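Local coordinates for particle-associated lyase (Acinetobacter bacteriophage AP22, PDB 4Y9V), which binds and probably cleaves, as a tailspike lyase of the virus particle, the capsular polysaccharide of its host Acinetobacter baumannii, at residues A[440-446]-A[476-482]; A[86-92]-A[111-117]; A[170-174]-A[190-195]. One frame throughout, in Å; residues are numbered along the deposited sequence. Where two conformers were deposited one is given.

Interaction 1 (A[440-446]-A[476-482]); sequences RQSNALN and DGTIGRY
Arg481 slides its guanidinium between Asn443 OD1, which sits over the centre of one face, and its own neighbour Tyr482, whose CE2 covers the opposite face toward the rim. With CG anti to the backbone N (chi1 177°), the arginine reaches across to the turn that follows strand 435-441, a type I beta turn from Ser442 to Leu445. There NH2 donates to Ser442 O at 3.1 Å and NH1 to Asn443 O at 3.0 Å. The Ser442 carbonyl is met from both faces of its plane, by this NH2 and by Leu445 N, the turn's own bond. The side-on salt bridge of Arg481 to Asp476, NH2 to OD1 at 2.8 Å and NE to OD2, fixes the rotation of the guanidinium, while Tyr482 N reaches OD2 from the other face. Asp476 OD1 also lies against CB and CG of Gln441, whose NE2 turns to Leu445 O and Glu447 O.

Beside it, Thr478 OG1 donates to Asn443 OD1 at 2.7 Å from above the amide plane. Tyr482 OH does likewise to Asn446 OD1 at 2.8 Å. At the other end Arg440, bent at chi2 and chi3, brings NE and NH2 together onto Asp476 O, the NH2 bond being 2.8 Å and in the guanidinium plane.

The contact thus ties together two loops leaving adjacent parallel strands, as between successive coils of a pectin-lyase-like beta-helix. Since Asp476 binds Arg481 directly and Arg481 binds turn carbonyls, the paired charges probably stay ionised and fix the loop shape through polar bonds more than through apolar packing.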
loop_
_atom_site.group_PDB
_atom_site.type_symbol
_atom_site.label_atom_id
_atom_site.label_comp_id
_atom_site.label_asym_id
_atom_site.label_seq_id
_atom_site.Cartn_x
_atom_site.Cartn_y
_atom_site.Cartn_z
ATOM N N ARG A 440 -12.708 2.114 -26.500
ATOM C CA ARG A 440 -13.259 2.449 -27.788
ATOM C C ARG A 440 -13.174 3.947 -28.033
ATOM O O ARG A 440 -13.373 4.740 -27.118
ATOM C CB ARG A 440 -14.724 2.043 -27.937
ATOM C CG ARG A 440 -15.020 0.558 -27.710
ATOM C CD ARG A 440 -14.410 -0.368 -28.717
ATOM N NE ARG A 440 -14.900 -0.227 -30.099
ATOM C CZ ARG A 440 -15.961 -0.870 -30.568
ATOM N NH1 ARG A 440 -16.751 -1.584 -29.805
ATOM N NH2 ARG A 440 -16.224 -0.785 -31.890
ATOM N N GLN A 441 -12.916 4.321 -29.273
ATOM C CA GLN A 441 -13.151 5.692 -29.733
ATOM C C GLN A 441 -14.622 5.858 -30.032
ATOM O O GLN A 441 -15.229 5.031 -30.717
ATOM C CB GLN A 441 -12.267 6.014 -30.934
ATOM C CG GLN A 441 -12.493 7.410 -31.486
ATOM C CD GLN A 441 -11.483 7.774 -32.567
ATOM O OE1 GLN A 441 -10.383 7.215 -32.610
ATOM N NE2 GLN A 441 -11.855 8.727 -33.403
ATOM N N SER A 442 -15.229 6.936 -29.549
ATOM C CA SER A 442 -16.620 7.221 -29.854
ATOM C C SER A 442 -16.800 7.524 -31.345
ATOM O O SER A 442 -16.005 8.217 -31.946
ATOM C CB SER A 442 -17.035 8.473 -29.076
ATOM O OG SER A 442 -18.371 8.782 -29.373
ATOM N N ASN A 443 -17.947 7.089 -31.873
ATOM C CA ASN A 443 -18.302 7.536 -33.220
ATOM C C ASN A 443 -18.477 9.034 -33.283
ATOM O O ASN A 443 -18.315 9.620 -34.383
ATOM C CB ASN A 443 -19.548 6.799 -33.725
ATOM C CG ASN A 443 -19.162 5.421 -34.215
ATOM O OD1 ASN A 443 -18.138 5.283 -34.915
ATOM N ND2 ASN A 443 -19.910 4.400 -33.928
ATOM N N ALA A 444 -18.751 9.713 -32.171
ATOM C CA ALA A 444 -18.911 11.176 -32.178
ATOM C C ALA A 444 -17.590 11.884 -32.368
ATOM O O ALA A 444 -17.619 13.071 -32.648
ATOM C CB ALA A 444 -19.588 11.603 -30.875
ATOM N N LEU A 445 -16.433 11.240 -32.171
ATOM C CA LEU A 445 -15.150 11.829 -32.440
ATOM C C LEU A 445 -14.809 11.436 -33.893
ATOM O O LEU A 445 -14.269 10.355 -34.151
ATOM C CB LEU A 445 -14.072 11.376 -31.461
ATOM C CG LEU A 445 -12.714 12.026 -31.685
ATOM C CD1 LEU A 445 -12.765 13.554 -31.567
ATOM C CD2 LEU A 445 -11.719 11.485 -30.682
ATOM N N ASN A 446 -15.221 12.253 -34.833
ATOM C CA ASN A 446 -15.149 11.901 -36.262
ATOM C C ASN A 446 -13.862 12.479 -36.851
ATOM O O ASN A 446 -13.869 13.277 -37.792
ATOM C CB ASN A 446 -16.377 12.357 -37.020
ATOM C CG ASN A 446 -16.395 11.771 -38.442
ATOM O OD1 ASN A 446 -15.662 10.855 -38.850
ATOM N ND2 ASN A 446 -17.242 12.425 -39.221
ATOM N N ASP A 476 -11.691 1.599 -32.834
ATOM C CA ASP A 476 -12.610 2.681 -33.181
ATOM C C ASP A 476 -14.063 2.212 -33.004
ATOM O O ASP A 476 -14.352 1.019 -32.989
ATOM C CB ASP A 476 -12.343 3.154 -34.609
ATOM C CG ASP A 476 -12.944 4.515 -34.945
ATOM O OD1 ASP A 476 -13.376 5.254 -34.008
ATOM O OD2 ASP A 476 -13.000 4.841 -36.166
ATOM N N GLY A 477 -14.965 3.178 -32.929
ATOM C CA GLY A 477 -16.362 2.901 -32.768
ATOM C C GLY A 477 -17.036 2.353 -34.038
ATOM O O GLY A 477 -18.114 1.742 -33.933
ATOM N N THR A 478 -16.423 2.589 -35.175
ATOM C CA THR A 478 -16.792 2.007 -36.467
ATOM C C THR A 478 -15.560 1.264 -36.920
ATOM O O THR A 478 -14.495 1.874 -37.110
ATOM C CB THR A 478 -17.200 3.077 -37.488
ATOM O OG1 THR A 478 -18.437 3.673 -37.083
ATOM C CG2 THR A 478 -17.405 2.445 -38.848
ATOM N N ILE A 479 -15.680 -0.056 -37.088
ATOM C CA ILE A 479 -14.520 -0.844 -37.481
ATOM C C ILE A 479 -14.104 -0.452 -38.888
ATOM O O ILE A 479 -14.943 -0.449 -39.827
ATOM C CB ILE A 479 -14.844 -2.358 -37.454
ATOM C CG1 ILE A 479 -15.576 -2.833 -36.232
ATOM C CG2 ILE A 479 -13.574 -3.127 -37.793
ATOM C CD1 ILE A 479 -14.789 -2.555 -35.035
ATOM N N GLY A 480 -12.859 -0.070 -39.076
ATOM C CA GLY A 480 -12.362 0.344 -40.368
ATOM C C GLY A 480 -12.513 1.799 -40.685
ATOM O O GLY A 480 -12.097 2.226 -41.771
ATOM N N ARG A 481 -13.045 2.604 -39.785
ATOM C CA ARG A 481 -13.143 4.045 -40.003
ATOM C C ARG A 481 -11.803 4.677 -39.769
ATOM O O ARG A 481 -11.107 5.051 -40.715
ATOM C CB ARG A 481 -14.269 4.637 -39.142
ATOM C CG ARG A 481 -14.377 6.151 -39.279
ATOM C CD ARG A 481 -15.452 6.753 -38.399
ATOM N NE ARG A 481 -15.057 6.656 -36.986
ATOM C CZ ARG A 481 -15.548 7.459 -36.031
ATOM N NH1 ARG A 481 -16.458 8.373 -36.320
ATOM N NH2 ARG A 481 -15.051 7.333 -34.789
ATOM N N TYR A 482 -11.355 4.759 -38.486
ATOM C CA TYR A 482 -10.021 5.188 -38.160
ATOM C C TYR A 482 -9.316 4.047 -37.451
ATOM O O TYR A 482 -9.917 3.217 -36.775
ATOM C CB TYR A 482 -10.025 6.425 -37.202
ATOM C CG TYR A 482 -10.806 7.574 -37.761
ATOM C CD1 TYR A 482 -10.407 8.224 -38.920
ATOM C CD2 TYR A 482 -11.994 8.024 -37.177
ATOM C CE1 TYR A 482 -11.121 9.277 -39.473
ATOM C CE2 TYR A 482 -12.743 9.048 -37.703
ATOM C CZ TYR A 482 -12.303 9.667 -38.856
ATOM O OH TYR A 482 -12.985 10.701 -39.468
#

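Interaction 2 (A[86-92]-A[111-117]); sequences VNSLIEF and TGGFYAS
Phe92 sends the edge of its ring at the face of Phe114, across two parallel strands, 89-92 and 113-125, at the N-terminal end of the body of stacked, parallel-paired strands that resembles a beta-helix. The T-shaped pair has centroids 5.4 Å apart and planes at 80°. Its touching atom is Phe92 CE1, which stands 3.9 Å from Phe114 CG, off the ring centre. Both phenylalanines place CG anti to the carbonyl carbon, but their rings are rotated very differently about the CB-CG bond, with chi2 at 85° in Phe92 and -3° in Phe114, and this difference lets one present an edge to the other's face.

Ile90 lies beside Phe114 and points the same way, its CB 3.9 Å from CD1 of the ring. Phe92 CB also packs on Ala116 CB. Ile90, Phe92, Phe114 and Ala116 thus share one face of the sheet, and helix 63-71 covers part of it, Leu66 touching Phe114 and Lys70 touching Phe92. Phe106 and Phe108 extend the aromatic cluster round Phe114.

On the other face Leu89 and Tyr115 meet through CD1 and CB. The tyrosine, its CG anti to the backbone N, carries its ring away from the 86-92 segment, and its OH bonds to Asp232. Gly113, bridged to Leu89 and without a side chain, lets Leu89 CD1 rest 3.6 Å from its own O.

Backbone bonds alternate in the parallel manner, from Gly113 N to Ser88 O through to Ser117 N to Phe92 O. Beyond the strands, Thr111 OG1 donates to Asn87 O at 2.7 Å, in the carbonyl plane and on a lone pair.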
loop_
_atom_site.group_PDB
_atom_site.type_symbol
_atom_site.label_atom_id
_atom_site.label_comp_id
_atom_site.label_asym_id
_atom_site.label_seq_id
_atom_site.Cartn_x
_atom_site.Cartn_y
_atom_site.Cartn_z
ATOM N N VAL A 86 -31.512 27.533 12.539
ATOM C CA VAL A 86 -30.618 28.456 11.869
ATOM C C VAL A 86 -31.124 28.609 10.425
ATOM O O VAL A 86 -30.756 27.850 9.535
ATOM C CB VAL A 86 -29.148 28.009 11.872
ATOM C CG1 VAL A 86 -28.278 29.048 11.203
ATOM C CG2 VAL A 86 -28.668 27.698 13.286
ATOM N N ASN A 87 -32.005 29.607 10.189
ATOM C CA ASN A 87 -32.594 29.745 8.875
ATOM C C ASN A 87 -31.737 30.487 7.864
ATOM O O ASN A 87 -32.020 30.421 6.666
ATOM C CB ASN A 87 -33.988 30.379 8.991
ATOM C CG ASN A 87 -35.003 29.399 9.593
ATOM O OD1 ASN A 87 -35.912 29.909 10.261
ATOM N ND2 ASN A 87 -34.874 28.158 9.274
ATOM N N SER A 88 -30.707 31.200 8.306
ATOM C CA SER A 88 -29.830 31.926 7.418
ATOM C C SER A 88 -28.599 31.104 7.014
ATOM O O SER A 88 -28.173 30.172 7.702
ATOM C CB SER A 88 -29.359 33.206 8.094
ATOM O OG SER A 88 -30.399 34.107 8.347
ATOM N N LEU A 89 -28.030 31.520 5.895
ATOM C CA LEU A 89 -26.700 31.096 5.474
ATOM C C LEU A 89 -25.692 31.924 6.252
ATOM O O LEU A 89 -25.611 33.138 6.056
ATOM C CB LEU A 89 -26.555 31.262 3.958
ATOM C CG LEU A 89 -25.166 30.924 3.417
ATOM C CD1 LEU A 89 -24.809 29.460 3.677
ATOM C CD2 LEU A 89 -25.108 31.205 1.932
ATOM N N ILE A 90 -24.962 31.288 7.156
ATOM C CA ILE A 90 -23.998 31.941 8.023
ATOM C C ILE A 90 -22.630 31.858 7.295
ATOM O O ILE A 90 -22.139 30.762 7.056
ATOM C CB ILE A 90 -23.915 31.318 9.400
ATOM C CG1 ILE A 90 -25.299 31.130 10.015
ATOM C CG2 ILE A 90 -22.987 32.130 10.298
ATOM C CD1 ILE A 90 -26.091 32.407 10.233
ATOM N N GLU A 91 -22.078 33.019 6.970
ATOM C CA GLU A 91 -20.863 33.140 6.169
ATOM C C GLU A 91 -19.737 33.581 7.071
ATOM O O GLU A 91 -19.658 34.727 7.494
ATOM C CB GLU A 91 -21.044 34.104 4.983
ATOM C CG GLU A 91 -22.109 33.613 4.007
ATOM C CD GLU A 91 -22.275 34.496 2.789
ATOM O OE1 GLU A 91 -21.261 34.730 2.126
ATOM O OE2 GLU A 91 -23.387 34.959 2.412
ATOM N N PHE A 92 -18.868 32.634 7.413
ATOM C CA PHE A 92 -17.683 32.910 8.214
ATOM C C PHE A 92 -16.558 33.314 7.268
ATOM O O PHE A 92 -16.203 32.566 6.373
ATOM C CB PHE A 92 -17.262 31.685 9.013
ATOM C CG PHE A 92 -18.317 31.123 9.944
ATOM C CD1 PHE A 92 -19.294 30.212 9.514
ATOM C CD2 PHE A 92 -18.332 31.515 11.286
ATOM C CE1 PHE A 92 -20.227 29.745 10.364
ATOM C CE2 PHE A 92 -19.296 31.026 12.144
ATOM C CZ PHE A 92 -20.233 30.127 11.687
ATOM N N THR A 111 -33.502 26.726 4.182
ATOM C CA THR A 111 -32.799 27.915 3.752
ATOM C C THR A 111 -31.423 28.119 4.371
ATOM O O THR A 111 -30.672 28.981 3.849
ATOM C CB THR A 111 -33.655 29.156 4.026
ATOM O OG1 THR A 111 -34.023 29.203 5.403
ATOM C CG2 THR A 111 -34.945 29.141 3.193
ATOM N N GLY A 112 -31.061 27.468 5.463
ATOM C CA GLY A 112 -29.828 27.788 6.160
ATOM C C GLY A 112 -28.623 26.960 5.698
ATOM O O GLY A 112 -28.743 25.990 4.943
ATOM N N GLY A 113 -27.468 27.323 6.235
ATOM C CA GLY A 113 -26.244 26.541 6.057
ATOM C C GLY A 113 -25.091 27.294 6.689
ATOM O O GLY A 113 -25.241 28.437 7.129
ATOM N N PHE A 114 -23.916 26.651 6.721
ATOM C CA PHE A 114 -22.676 27.285 7.124
ATOM C C PHE A 114 -21.726 27.314 5.917
ATOM O O PHE A 114 -21.572 26.314 5.215
ATOM C CB PHE A 114 -21.967 26.521 8.261
ATOM C CG PHE A 114 -22.543 26.661 9.652
ATOM C CD1 PHE A 114 -23.625 27.473 9.966
ATOM C CD2 PHE A 114 -21.954 25.943 10.673
ATOM C CE1 PHE A 114 -24.080 27.565 11.273
ATOM C CE2 PHE A 114 -22.392 26.059 11.985
ATOM C CZ PHE A 114 -23.485 26.862 12.278
ATOM N N TYR A 115 -21.049 28.435 5.738
ATOM C CA TYR A 115 -20.070 28.573 4.668
ATOM C C TYR A 115 -18.854 29.287 5.248
ATOM O O TYR A 115 -18.981 30.466 5.604
ATOM C CB TYR A 115 -20.648 29.354 3.464
ATOM C CG TYR A 115 -19.920 29.087 2.176
ATOM C CD1 TYR A 115 -18.582 29.426 1.994
ATOM C CD2 TYR A 115 -20.552 28.434 1.104
ATOM C CE1 TYR A 115 -17.909 29.159 0.808
ATOM C CE2 TYR A 115 -19.887 28.158 -0.069
ATOM C CZ TYR A 115 -18.562 28.516 -0.222
ATOM O OH TYR A 115 -17.922 28.189 -1.383
ATOM N N ALA A 116 -17.726 28.624 5.341
ATOM C CA ALA A 116 -16.503 29.197 5.890
ATOM C C ALA A 116 -15.521 29.377 4.727
ATOM O O ALA A 116 -15.251 28.439 4.034
ATOM C CB ALA A 116 -15.914 28.271 6.924
ATOM N N SER A 117 -15.043 30.612 4.532
ATOM C CA SER A 117 -14.218 30.867 3.383
ATOM C C SER A 117 -13.076 31.833 3.672
ATOM O O SER A 117 -13.288 32.914 4.226
ATOM C CB SER A 117 -15.041 31.455 2.256
ATOM O OG SER A 117 -14.368 31.527 1.023
#

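Interaction 3 (A[170-174]-A[190-195]); sequences RKGEF and RAYDNY
Glu173 OE1 receives the hydroxyl of Tyr195 at 2.6 Å, on its anti lone pair, and a weak bond from Tyr192 N. That same amide gives its straighter bond, 2.9 Å and 163°, to the syn lone pair of OE2, so the carboxylate straddles the backbone N-H. The oxygen OE1 lies at the edge of the Tyr195 ring, in its plane, whereas the carboxylate is turned 75° from the ring. Water 3 joins OE2 to Arg190 O. With chi1 at 59°, CG of Glu173 sits between backbone N and carbonyl carbon, and the chain then runs extended to the loop.

Lys171 starts from a similar torsion and runs past Tyr195 in the opposite direction, CG 3.8 Å from CE1. Its NZ bonds to Asn194 O at 2.8 Å and makes a salt bridge with Glu199. Water 2 accepts from Gly172 N and donates to Asp193 OD2 and Tyr195 OH, so linking the strand to the loop.

Arg316 touches Glu173, and Tyr368 of a second subunit packs on Tyr192. The whole is a strand-to-loop junction, fastened by buried polar side chains and waters, within the Ig-like domain of this tailspike family.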
loop_
_atom_site.group_PDB
_atom_site.type_symbol
_atom_site.label_atom_id
_atom_site.label_comp_id
_atom_site.label_asym_id
_atom_site.label_seq_id
_atom_site.Cartn_x
_atom_site.Cartn_y
_atom_site.Cartn_z
ATOM N N ARG A 170 -10.687 23.932 -16.366
ATOM C CA ARG A 170 -9.646 24.885 -16.676
ATOM C C ARG A 170 -8.391 24.513 -15.916
ATOM O O ARG A 170 -8.429 23.944 -14.810
ATOM C CB ARG A 170 -10.085 26.322 -16.350
ATOM C CG ARG A 170 -11.406 26.676 -17.007
ATOM C CD ARG A 170 -11.654 28.191 -17.070
ATOM N NE ARG A 170 -13.034 28.473 -17.461
ATOM C CZ ARG A 170 -14.065 28.388 -16.651
ATOM N NH1 ARG A 170 -13.884 28.211 -15.349
ATOM N NH2 ARG A 170 -15.290 28.453 -17.135
ATOM N N LYS A 171 -7.225 24.809 -16.508
ATOM C CA LYS A 171 -5.951 24.408 -15.900
ATOM C C LYS A 171 -5.512 25.429 -14.836
ATOM O O LYS A 171 -5.844 26.605 -14.881
ATOM C CB LYS A 171 -4.885 24.154 -16.952
ATOM C CG LYS A 171 -4.440 25.350 -17.749
ATOM C CD LYS A 171 -3.339 24.983 -18.732
ATOM C CE LYS A 171 -2.872 26.162 -19.563
ATOM N NZ LYS A 171 -1.863 25.735 -20.548
ATOM N N GLY A 172 -4.710 24.922 -13.898
ATOM C CA GLY A 172 -4.155 25.730 -12.833
ATOM C C GLY A 172 -3.650 24.836 -11.725
ATOM O O GLY A 172 -3.810 23.618 -11.785
ATOM N N GLU A 173 -3.044 25.437 -10.708
ATOM C CA GLU A 173 -2.583 24.694 -9.548
ATOM C C GLU A 173 -2.281 25.669 -8.405
ATOM O O GLU A 173 -2.134 26.871 -8.624
ATOM C CB GLU A 173 -1.351 23.823 -9.878
ATOM C CG GLU A 173 -0.146 24.586 -10.385
ATOM C CD GLU A 173 0.785 23.614 -11.101
ATOM O OE1 GLU A 173 0.464 23.219 -12.268
ATOM O OE2 GLU A 173 1.798 23.172 -10.511
ATOM N N PHE A 174 -2.155 25.126 -7.218
ATOM C CA PHE A 174 -1.738 25.862 -6.052
ATOM C C PHE A 174 -0.246 25.688 -5.825
ATOM O O PHE A 174 0.273 24.581 -5.995
ATOM C CB PHE A 174 -2.463 25.359 -4.802
ATOM C CG PHE A 174 -3.975 25.492 -4.822
ATOM C CD1 PHE A 174 -4.627 26.448 -5.583
ATOM C CD2 PHE A 174 -4.745 24.640 -4.025
ATOM C CE1 PHE A 174 -6.024 26.554 -5.545
ATOM C CE2 PHE A 174 -6.135 24.746 -3.999
ATOM C CZ PHE A 174 -6.753 25.703 -4.765
ATOM N N ARG A 190 7.273 20.988 -8.143
ATOM C CA ARG A 190 7.449 21.098 -9.570
ATOM C C ARG A 190 6.080 21.305 -10.201
ATOM O O ARG A 190 5.042 20.816 -9.716
ATOM C CB ARG A 190 8.146 19.845 -10.189
ATOM C CG ARG A 190 9.495 19.543 -9.562
ATOM C CD ARG A 190 10.540 20.629 -9.901
ATOM N NE ARG A 190 11.849 20.323 -9.303
ATOM C CZ ARG A 190 12.217 20.633 -8.053
ATOM N NH1 ARG A 190 11.407 21.298 -7.258
ATOM N NH2 ARG A 190 13.401 20.261 -7.618
ATOM N N ALA A 191 6.049 22.050 -11.300
ATOM C CA ALA A 191 4.776 22.356 -11.955
ATOM C C ALA A 191 4.072 21.072 -12.394
ATOM O O ALA A 191 4.681 20.159 -12.944
ATOM C CB ALA A 191 5.064 23.193 -13.197
ATOM N N TYR A 192 2.750 21.060 -12.211
ATOM C CA TYR A 192 1.936 19.953 -12.632
ATOM C C TYR A 192 1.406 20.093 -14.044
ATOM O O TYR A 192 0.813 19.135 -14.584
ATOM C CB TYR A 192 0.751 19.710 -11.655
ATOM C CG TYR A 192 1.240 19.119 -10.371
ATOM C CD1 TYR A 192 1.379 17.754 -10.233
ATOM C CD2 TYR A 192 1.627 19.882 -9.299
ATOM C CE1 TYR A 192 1.860 17.143 -9.101
ATOM C CE2 TYR A 192 2.148 19.305 -8.148
ATOM C CZ TYR A 192 2.256 17.943 -8.064
ATOM O OH TYR A 192 2.796 17.385 -6.890
ATOM N N ASP A 193 1.605 21.217 -14.695
ATOM C CA ASP A 193 1.100 21.451 -16.040
ATOM C C ASP A 193 1.989 22.486 -16.722
ATOM O O ASP A 193 2.849 23.095 -16.110
ATOM C CB ASP A 193 -0.386 21.867 -15.994
ATOM C CG ASP A 193 -1.229 21.566 -17.217
ATOM O OD1 ASP A 193 -0.658 21.153 -18.259
ATOM O OD2 ASP A 193 -2.468 21.766 -17.122
ATOM N N ASN A 194 1.745 22.623 -18.033
ATOM C CA ASN A 194 2.344 23.664 -18.839
ATOM C C ASN A 194 1.457 24.917 -18.795
ATOM O O ASN A 194 0.231 24.803 -18.914
ATOM C CB ASN A 194 2.410 23.224 -20.309
ATOM C CG ASN A 194 3.269 21.998 -20.458
ATOM O OD1 ASN A 194 4.455 22.013 -20.133
ATOM N ND2 ASN A 194 2.690 20.901 -20.928
ATOM N N TYR A 195 2.078 26.080 -18.690
ATOM C CA TYR A 195 1.374 27.364 -18.720
ATOM C C TYR A 195 2.239 28.343 -19.499
ATOM O O TYR A 195 3.431 28.464 -19.208
ATOM C CB TYR A 195 1.104 27.937 -17.323
ATOM C CG TYR A 195 0.429 26.994 -16.365
ATOM C CD1 TYR A 195 -0.946 26.854 -16.281
ATOM C CD2 TYR A 195 1.194 26.181 -15.523
ATOM C CE1 TYR A 195 -1.514 25.962 -15.385
ATOM C CE2 TYR A 195 0.634 25.302 -14.635
ATOM C CZ TYR A 195 -0.749 25.191 -14.555
ATOM O OH TYR A 195 -1.362 24.318 -13.694
HETATM O O HOH W 1 -1.563 22.556 -20.765
HETATM O O HOH W 2 -3.285 22.216 -14.471
HETATM O O HOH W 3 3.374 22.740 -8.294
#

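In the fold
Along the chain the contacts come in series: interaction 2, then interaction 3, then interaction 1. Interactions 2 and 3 both reach one branched group of strands, since strand 113-125 pairs with 201-207, which leads through 151-156 to 172-181; their centres lie 32 Å apart. Interaction 1 belongs to a separate parallel sheet containing 435-441 and 470-476, about 49 Å between centres from interaction 2 and 31 Å from interaction 3. Interaction 2 thus marks the start of the elongated body, interaction 1 a later part within the pectin-lyase-like range, and interaction 3 the projecting Ig-like domain. That domain and the body both supply residues to the glycan pocket, including Arg166, Tyr168 and His337.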